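Major capsid protein (Paramecium bursaria Chlorella virus 1, PDB 5TIP) self-assembles as trimers into the large icosahedral capsid of the virus, whose shell it builds together with penton and minor capsid proteins. Local coordinates at residues Q93-E98 with L174-A179; D105-D110 with P149-F154. All blocks are in the same frame, centred on the assembly; numbering follows the deposited sequence.

Contact 1. Residues Q93-E98 with L174-A179; sequences QDVELE and LYFTLA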
loop_
_atom_site.group_PDB
_atom_site.type_symbol
_atom_site.label_atom_id
_atom_site.label_comp_id
_atom_site.label_asym_id
_atom_site.label_seq_id
_atom_site.Cartn_x
_atom_site.Cartn_y
_atom_site.Cartn_z
ATOM N N GLN A 93 -27.656 4.248 -7.310
ATOM C CA GLN A 93 -28.349 3.678 -6.156
ATOM C C GLN A 93 -28.262 2.158 -6.150
ATOM O O GLN A 93 -27.989 1.546 -5.110
ATOM C CB GLN A 93 -29.806 4.134 -6.136
ATOM C CG GLN A 93 -30.616 3.529 -5.003
ATOM C CD GLN A 93 -31.991 4.145 -4.877
ATOM O OE1 GLN A 93 -32.128 5.304 -4.487
ATOM N NE2 GLN A 93 -33.020 3.373 -5.208
ATOM N N ASP A 94 -28.500 1.528 -7.297
ATOM C CA ASP A 94 -28.305 0.091 -7.411
ATOM C C ASP A 94 -28.043 -0.257 -8.867
ATOM O O ASP A 94 -28.488 0.447 -9.778
ATOM C CB ASP A 94 -29.504 -0.703 -6.866
ATOM C CG ASP A 94 -30.816 -0.333 -7.535
ATOM O OD1 ASP A 94 -31.021 -0.709 -8.708
ATOM O OD2 ASP A 94 -31.653 0.321 -6.875
ATOM N N VAL A 95 -27.312 -1.350 -9.073
ATOM C CA VAL A 95 -26.981 -1.840 -10.405
ATOM C C VAL A 95 -27.132 -3.355 -10.405
ATOM O O VAL A 95 -26.646 -4.035 -9.496
ATOM C CB VAL A 95 -25.561 -1.417 -10.838
ATOM C CG1 VAL A 95 -24.546 -1.728 -9.748
ATOM C CG2 VAL A 95 -25.177 -2.084 -12.152
ATOM N N GLU A 96 -27.833 -3.878 -11.408
ATOM C CA GLU A 96 -28.163 -5.293 -11.505
ATOM C C GLU A 96 -27.540 -5.882 -12.761
ATOM O O GLU A 96 -27.668 -5.310 -13.849
ATOM C CB GLU A 96 -29.681 -5.491 -11.527
ATOM C CG GLU A 96 -30.129 -6.936 -11.621
ATOM C CD GLU A 96 -31.632 -7.059 -11.749
ATOM O OE1 GLU A 96 -32.308 -6.012 -11.841
ATOM O OE2 GLU A 96 -32.141 -8.198 -11.763
ATOM N N LEU A 97 -26.867 -7.020 -12.610
ATOM C CA LEU A 97 -26.272 -7.741 -13.728
ATOM C C LEU A 97 -27.188 -8.891 -14.131
ATOM O O LEU A 97 -27.607 -9.683 -13.281
ATOM C CB LEU A 97 -24.886 -8.270 -13.362
ATOM C CG LEU A 97 -24.234 -9.164 -14.418
ATOM C CD1 LEU A 97 -23.894 -8.356 -15.662
ATOM C CD2 LEU A 97 -22.998 -9.850 -13.862
ATOM N N GLU A 98 -27.494 -8.980 -15.424
ATOM C CA GLU A 98 -28.439 -9.961 -15.945
ATOM C C GLU A 98 -27.859 -10.649 -17.172
ATOM O O GLU A 98 -27.366 -9.980 -18.085
ATOM C CB GLU A 98 -29.770 -9.289 -16.302
ATOM C CG GLU A 98 -30.810 -10.225 -16.884
ATOM C CD GLU A 98 -32.051 -9.489 -17.354
ATOM O OE1 GLU A 98 -32.851 -9.058 -16.497
ATOM O OE2 GLU A 98 -32.220 -9.336 -18.583
ATOM N N LEU A 174 -27.436 -4.544 -18.000
ATOM C CA LEU A 174 -27.232 -3.855 -16.732
ATOM C C LEU A 174 -28.422 -2.943 -16.482
ATOM O O LEU A 174 -28.825 -2.191 -17.374
ATOM C CB LEU A 174 -25.939 -3.038 -16.742
ATOM C CG LEU A 174 -24.618 -3.802 -16.789
ATOM C CD1 LEU A 174 -23.479 -2.849 -17.096
ATOM C CD2 LEU A 174 -24.379 -4.519 -15.472
ATOM N N TYR A 175 -28.984 -3.014 -15.279
ATOM C CA TYR A 175 -30.139 -2.208 -14.901
ATOM C C TYR A 175 -29.712 -1.232 -13.812
ATOM O O TYR A 175 -29.382 -1.644 -12.696
ATOM C CB TYR A 175 -31.287 -3.098 -14.427
ATOM C CG TYR A 175 -31.853 -3.965 -15.524
ATOM C CD1 TYR A 175 -32.851 -3.494 -16.368
ATOM C CD2 TYR A 175 -31.379 -5.253 -15.727
ATOM C CE1 TYR A 175 -33.364 -4.285 -17.378
ATOM C CE2 TYR A 175 -31.884 -6.050 -16.732
ATOM C CZ TYR A 175 -32.876 -5.564 -17.555
ATOM O OH TYR A 175 -33.381 -6.361 -18.556
ATOM N N PHE A 176 -29.720 0.056 -14.137
ATOM C CA PHE A 176 -29.316 1.093 -13.202
ATOM C C PHE A 176 -30.537 1.775 -12.598
ATOM O O PHE A 176 -31.572 1.932 -13.250
ATOM C CB PHE A 176 -28.427 2.132 -13.889
ATOM C CG PHE A 176 -27.181 1.556 -14.496
ATOM C CD1 PHE A 176 -26.027 1.417 -13.742
ATOM C CD2 PHE A 176 -27.159 1.159 -15.821
ATOM C CE1 PHE A 176 -24.878 0.892 -14.295
ATOM C CE2 PHE A 176 -26.012 0.632 -16.382
ATOM C CZ PHE A 176 -24.869 0.499 -15.617
ATOM N N THR A 177 -30.399 2.187 -11.341
ATOM C CA THR A 177 -31.393 3.004 -10.659
ATOM C C THR A 177 -30.677 4.205 -10.069
ATOM O O THR A 177 -29.744 4.042 -9.276
ATOM C CB THR A 177 -32.110 2.215 -9.559
ATOM O OG1 THR A 177 -32.791 1.093 -10.134
ATOM C CG2 THR A 177 -33.115 3.097 -8.834
ATOM N N LEU A 178 -31.098 5.404 -10.460
ATOM C CA LEU A 178 -30.452 6.623 -10.001
ATOM C C LEU A 178 -31.114 7.132 -8.731
ATOM O O LEU A 178 -32.336 7.058 -8.578
ATOM C CB LEU A 178 -30.496 7.707 -11.077
ATOM C CG LEU A 178 -29.781 7.395 -12.387
ATOM C CD1 LEU A 178 -29.693 8.657 -13.223
ATOM C CD2 LEU A 178 -28.402 6.814 -12.120
ATOM N N ALA A 179 -30.293 7.644 -7.818
ATOM C CA ALA A 179 -30.817 8.193 -6.577
ATOM C C ALA A 179 -31.671 9.421 -6.864
ATOM O O ALA A 179 -31.482 10.121 -7.862
ATOM C CB ALA A 179 -29.673 8.555 -5.630
HETATM O O HOH W 1 -34.578 6.453 -6.699
#

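Contact 2. Residues D105-D110 with P149-F154; sequences DKHYND and PLIFFF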
loop_
_atom_site.group_PDB
_atom_site.type_symbol
_atom_site.label_atom_id
_atom_site.label_comp_id
_atom_site.label_asym_id
_atom_site.label_seq_id
_atom_site.Cartn_x
_atom_site.Cartn_y
_atom_site.Cartn_z
ATOM N N ASP A 105 -26.062 -10.922 -10.377
ATOM C CA ASP A 105 -25.669 -10.222 -9.164
ATOM C C ASP A 105 -26.355 -8.866 -9.163
ATOM O O ASP A 105 -26.772 -8.362 -10.210
ATOM C CB ASP A 105 -24.146 -10.067 -9.080
ATOM C CG ASP A 105 -23.660 -9.840 -7.664
ATOM O OD1 ASP A 105 -24.497 -9.854 -6.737
ATOM O OD2 ASP A 105 -22.439 -9.649 -7.479
ATOM N N LYS A 106 -26.473 -8.277 -7.975
ATOM C CA LYS A 106 -27.058 -6.949 -7.851
ATOM C C LYS A 106 -26.404 -6.232 -6.682
ATOM O O LYS A 106 -26.333 -6.776 -5.577
ATOM C CB LYS A 106 -28.577 -7.021 -7.654
ATOM C CG LYS A 106 -29.235 -5.659 -7.497
ATOM C CD LYS A 106 -30.752 -5.765 -7.483
ATOM C CE LYS A 106 -31.398 -4.391 -7.391
ATOM N NZ LYS A 106 -32.884 -4.463 -7.471
ATOM N N HIS A 107 -25.934 -5.013 -6.931
ATOM C CA HIS A 107 -25.232 -4.219 -5.939
ATOM C C HIS A 107 -26.017 -2.952 -5.618
ATOM O O HIS A 107 -26.925 -2.555 -6.351
ATOM C CB HIS A 107 -23.828 -3.862 -6.434
ATOM C CG HIS A 107 -22.930 -5.050 -6.595
ATOM N ND1 HIS A 107 -21.652 -4.953 -7.100
ATOM C CD2 HIS A 107 -23.127 -6.361 -6.318
ATOM C CE1 HIS A 107 -21.100 -6.153 -7.129
ATOM N NE2 HIS A 107 -21.974 -7.025 -6.660
ATOM N N TYR A 108 -25.657 -2.323 -4.502
ATOM C CA TYR A 108 -26.325 -1.123 -4.023
ATOM C C TYR A 108 -25.271 -0.090 -3.645
ATOM O O TYR A 108 -24.112 -0.427 -3.393
ATOM C CB TYR A 108 -27.230 -1.432 -2.822
ATOM C CG TYR A 108 -28.166 -2.598 -3.056
ATOM C CD1 TYR A 108 -27.755 -3.901 -2.807
ATOM C CD2 TYR A 108 -29.453 -2.399 -3.536
ATOM C CE1 TYR A 108 -28.600 -4.973 -3.024
ATOM C CE2 TYR A 108 -30.306 -3.467 -3.755
ATOM C CZ TYR A 108 -29.873 -4.751 -3.497
ATOM O OH TYR A 108 -30.714 -5.820 -3.712
ATOM N N ASN A 109 -25.683 1.182 -3.604
ATOM C CA ASN A 109 -24.723 2.242 -3.304
ATOM C C ASN A 109 -24.149 2.101 -1.900
ATOM O O ASN A 109 -22.979 2.429 -1.675
ATOM C CB ASN A 109 -25.358 3.623 -3.489
ATOM C CG ASN A 109 -26.609 3.813 -2.663
ATOM O OD1 ASN A 109 -27.023 2.923 -1.923
ATOM N ND2 ASN A 109 -27.217 4.987 -2.779
ATOM N N ASP A 110 -24.944 1.613 -0.943
ATOM C CA ASP A 110 -24.410 1.409 0.398
ATOM C C ASP A 110 -23.408 0.262 0.424
ATOM O O ASP A 110 -22.514 0.242 1.277
ATOM C CB ASP A 110 -25.541 1.158 1.395
ATOM C CG ASP A 110 -25.047 1.087 2.831
ATOM O OD1 ASP A 110 -24.626 2.131 3.372
ATOM O OD2 ASP A 110 -25.078 -0.013 3.421
ATOM N N PRO A 149 -16.620 2.848 -11.000
ATOM C CA PRO A 149 -16.293 1.514 -11.523
ATOM C C PRO A 149 -17.156 0.445 -10.864
ATOM O O PRO A 149 -17.322 0.427 -9.642
ATOM C CB PRO A 149 -14.816 1.345 -11.158
ATOM C CG PRO A 149 -14.665 2.153 -9.905
ATOM C CD PRO A 149 -15.634 3.311 -10.007
ATOM N N LEU A 150 -17.705 -0.448 -11.681
ATOM C CA LEU A 150 -18.491 -1.553 -11.157
ATOM C C LEU A 150 -17.566 -2.637 -10.620
ATOM O O LEU A 150 -16.422 -2.782 -11.060
ATOM C CB LEU A 150 -19.408 -2.128 -12.237
ATOM C CG LEU A 150 -20.454 -1.177 -12.824
ATOM C CD1 LEU A 150 -21.407 -1.927 -13.745
ATOM C CD2 LEU A 150 -21.220 -0.455 -11.724
ATOM N N ILE A 151 -18.070 -3.400 -9.652
ATOM C CA ILE A 151 -17.240 -4.381 -8.964
ATOM C C ILE A 151 -17.906 -5.751 -8.984
ATOM O O ILE A 151 -17.904 -6.469 -7.978
ATOM C CB ILE A 151 -16.935 -3.936 -7.521
ATOM C CG1 ILE A 151 -18.215 -3.487 -6.810
ATOM C CG2 ILE A 151 -15.900 -2.821 -7.520
ATOM C CD1 ILE A 151 -17.986 -2.927 -5.423
ATOM N N PHE A 152 -18.472 -6.128 -10.128
ATOM C CA PHE A 152 -18.977 -7.481 -10.294
ATOM C C PHE A 152 -17.804 -8.442 -10.491
ATOM O O PHE A 152 -16.637 -8.040 -10.516
ATOM C CB PHE A 152 -19.971 -7.540 -11.452
ATOM C CG PHE A 152 -21.244 -6.783 -11.194
ATOM C CD1 PHE A 152 -22.105 -7.168 -10.180
ATOM C CD2 PHE A 152 -21.577 -5.680 -11.964
ATOM C CE1 PHE A 152 -23.273 -6.470 -9.940
ATOM C CE2 PHE A 152 -22.744 -4.978 -11.728
ATOM C CZ PHE A 152 -23.593 -5.374 -10.716
ATOM N N PHE A 153 -18.113 -9.733 -10.638
ATOM C CA PHE A 153 -17.057 -10.744 -10.640
ATOM C C PHE A 153 -16.113 -10.569 -11.822
ATOM O O PHE A 153 -14.896 -10.750 -11.684
ATOM C CB PHE A 153 -17.663 -12.151 -10.632
ATOM C CG PHE A 153 -18.483 -12.475 -11.848
ATOM C CD1 PHE A 153 -19.835 -12.178 -11.887
ATOM C CD2 PHE A 153 -17.905 -13.091 -12.948
ATOM C CE1 PHE A 153 -20.591 -12.480 -13.003
ATOM C CE2 PHE A 153 -18.657 -13.393 -14.066
ATOM C CZ PHE A 153 -20.002 -13.088 -14.094
ATOM N N PHE A 154 -16.642 -10.207 -12.989
ATOM C CA PHE A 154 -15.797 -10.033 -14.163
ATOM C C PHE A 154 -15.169 -8.647 -14.236
ATOM O O PHE A 154 -14.409 -8.378 -15.172
ATOM C CB PHE A 154 -16.588 -10.315 -15.444
ATOM C CG PHE A 154 -17.714 -9.354 -15.696
ATOM C CD1 PHE A 154 -18.943 -9.525 -15.082
ATOM C CD2 PHE A 154 -17.552 -8.293 -16.571
ATOM C CE1 PHE A 154 -19.979 -8.644 -15.321
ATOM C CE2 PHE A 154 -18.586 -7.410 -16.814
ATOM C CZ PHE A 154 -19.801 -7.586 -16.189
HETATM O O HOH W 2 -20.565 -10.419 -9.004
HETATM O O HOH W 3 -20.797 -3.389 -9.180
#

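Contact 1. Residues Q93-E98 with L174-A179
D94 and T177 meet side chain to side chain across two antiparallel neighbours, the inner strands 92-99 and 172-178 of a four-stranded sheet in the N-terminal jelly roll, one of the two such barrels of this double jelly-roll capsid family. The hydroxyl OG1 of T177 donates to OD1 of D94 over 2.9 Å, reaching it on the syn side but 27° out of the carboxylate plane. D94 holds CG between its backbone N and carbonyl carbon (chi1 56°), the crowded position, and from there its carboxylate lies against T177 CB as well. Threonine suits this buried site: its beta-branched chain fits an extended strand, while its hydroxyl can donate to D94 and also accept from K54 NZ. In the backbone at this pair, Q93 and D94 both face T177 in a classic beta bulge, and the N-H groups of both reach T177 O in weak bonds. T177 N returns a bond to D94 O, V95 and F176 follow as a non-hydrogen-bonded pair, and the next hydrogen-bonded pair, E96 with Y175, has two backbone bonds of 3.0 Å, E96 N to Y175 O and Y175 N to E96 O.

On the opposite face V95, L97, L174 and F176 are all apolar. The V95 and F176 side chains run alongside each other, with V95 CG2 3.7 Å from F176 CE1, while L97 CD1 touches L174 CD2. Strands 65-76 and 200-210 of the facing sheet cover this side, the interior of the sandwich. On the face of D94, E96 turns its OE2 to R103 in a salt bridge. The extended E98 crosses the Y175 ring obliquely; Y175 OH, also bonded to K173, donates to E98 OE2 at 3.2 Å from above the carboxylate plane.

Contact 2. Residues D105-D110 with P149-F154
The backbones of D105-D110 and P149-F154 keep well apart where H107 and F152 meet, the nearest CA atoms being those of D105 and F152 at 7.3 Å, so strand 102-108 and the turn leading into helix 153-156 are joined by side chains and water. A rim carbon of F152, CE1, sits 3.4 Å above the plane of the H107 ring, over its centre; the planes are 32° apart, an oblique meeting that is neither a stack nor edge-to-face. The CB of H107 points toward the turn, and chi1 -65° sets CG anti to the carbonyl carbon. At the edge of the imidazole, CE1 of H107 comes 3.3 Å from I151 O, near the ring plane. Histidine suits this place because it offers a flat surface to a phenyl ring and polar nitrogens at its edge.

The pair lies in the N-terminal jelly roll: strand 102-108 is an outermost strand of its four-stranded sheet within the chain, and helix 109-119, which follows it directly, adds W111 edge-to-face against H107. NE2 of H107 donates to OD2 of D105 over 2.8 Å, approaching from above the carboxylate plane, which helps fix the rotation of the ring. ND1 is 2.7 Å from a water that accepts from I151 N, and this same water lies over the centre of the F152 ring. D105 serves several partners: OD1 accepts from K106 N and from L230 N of the second jelly roll, while OD2 lies at the edge of the F152 ring, in its plane, 3.7 Å from CD1, and takes a bond from a second water.

Both contacts are buried and both use the same four-stranded sheet, in which strands 92-99 and 102-108 are neighbours: L97 N lies 2.8 Å from D105 O in a probable hydrogen bond. Contact 1 pairs strands within the sheet, so backbone bonds dominate and its side chains divide into an apolar face and a polar, partly charged one. Contact 2, nearer the centre of the chain, joins an edge strand to a turn, and relies instead on ring packing, a histidine-carboxylate bond and water. Along the chain it is nested in the loop that contact 1 closes. They also touch where V95 O packs against CZ of F152, placing that ring beside strand 92-99.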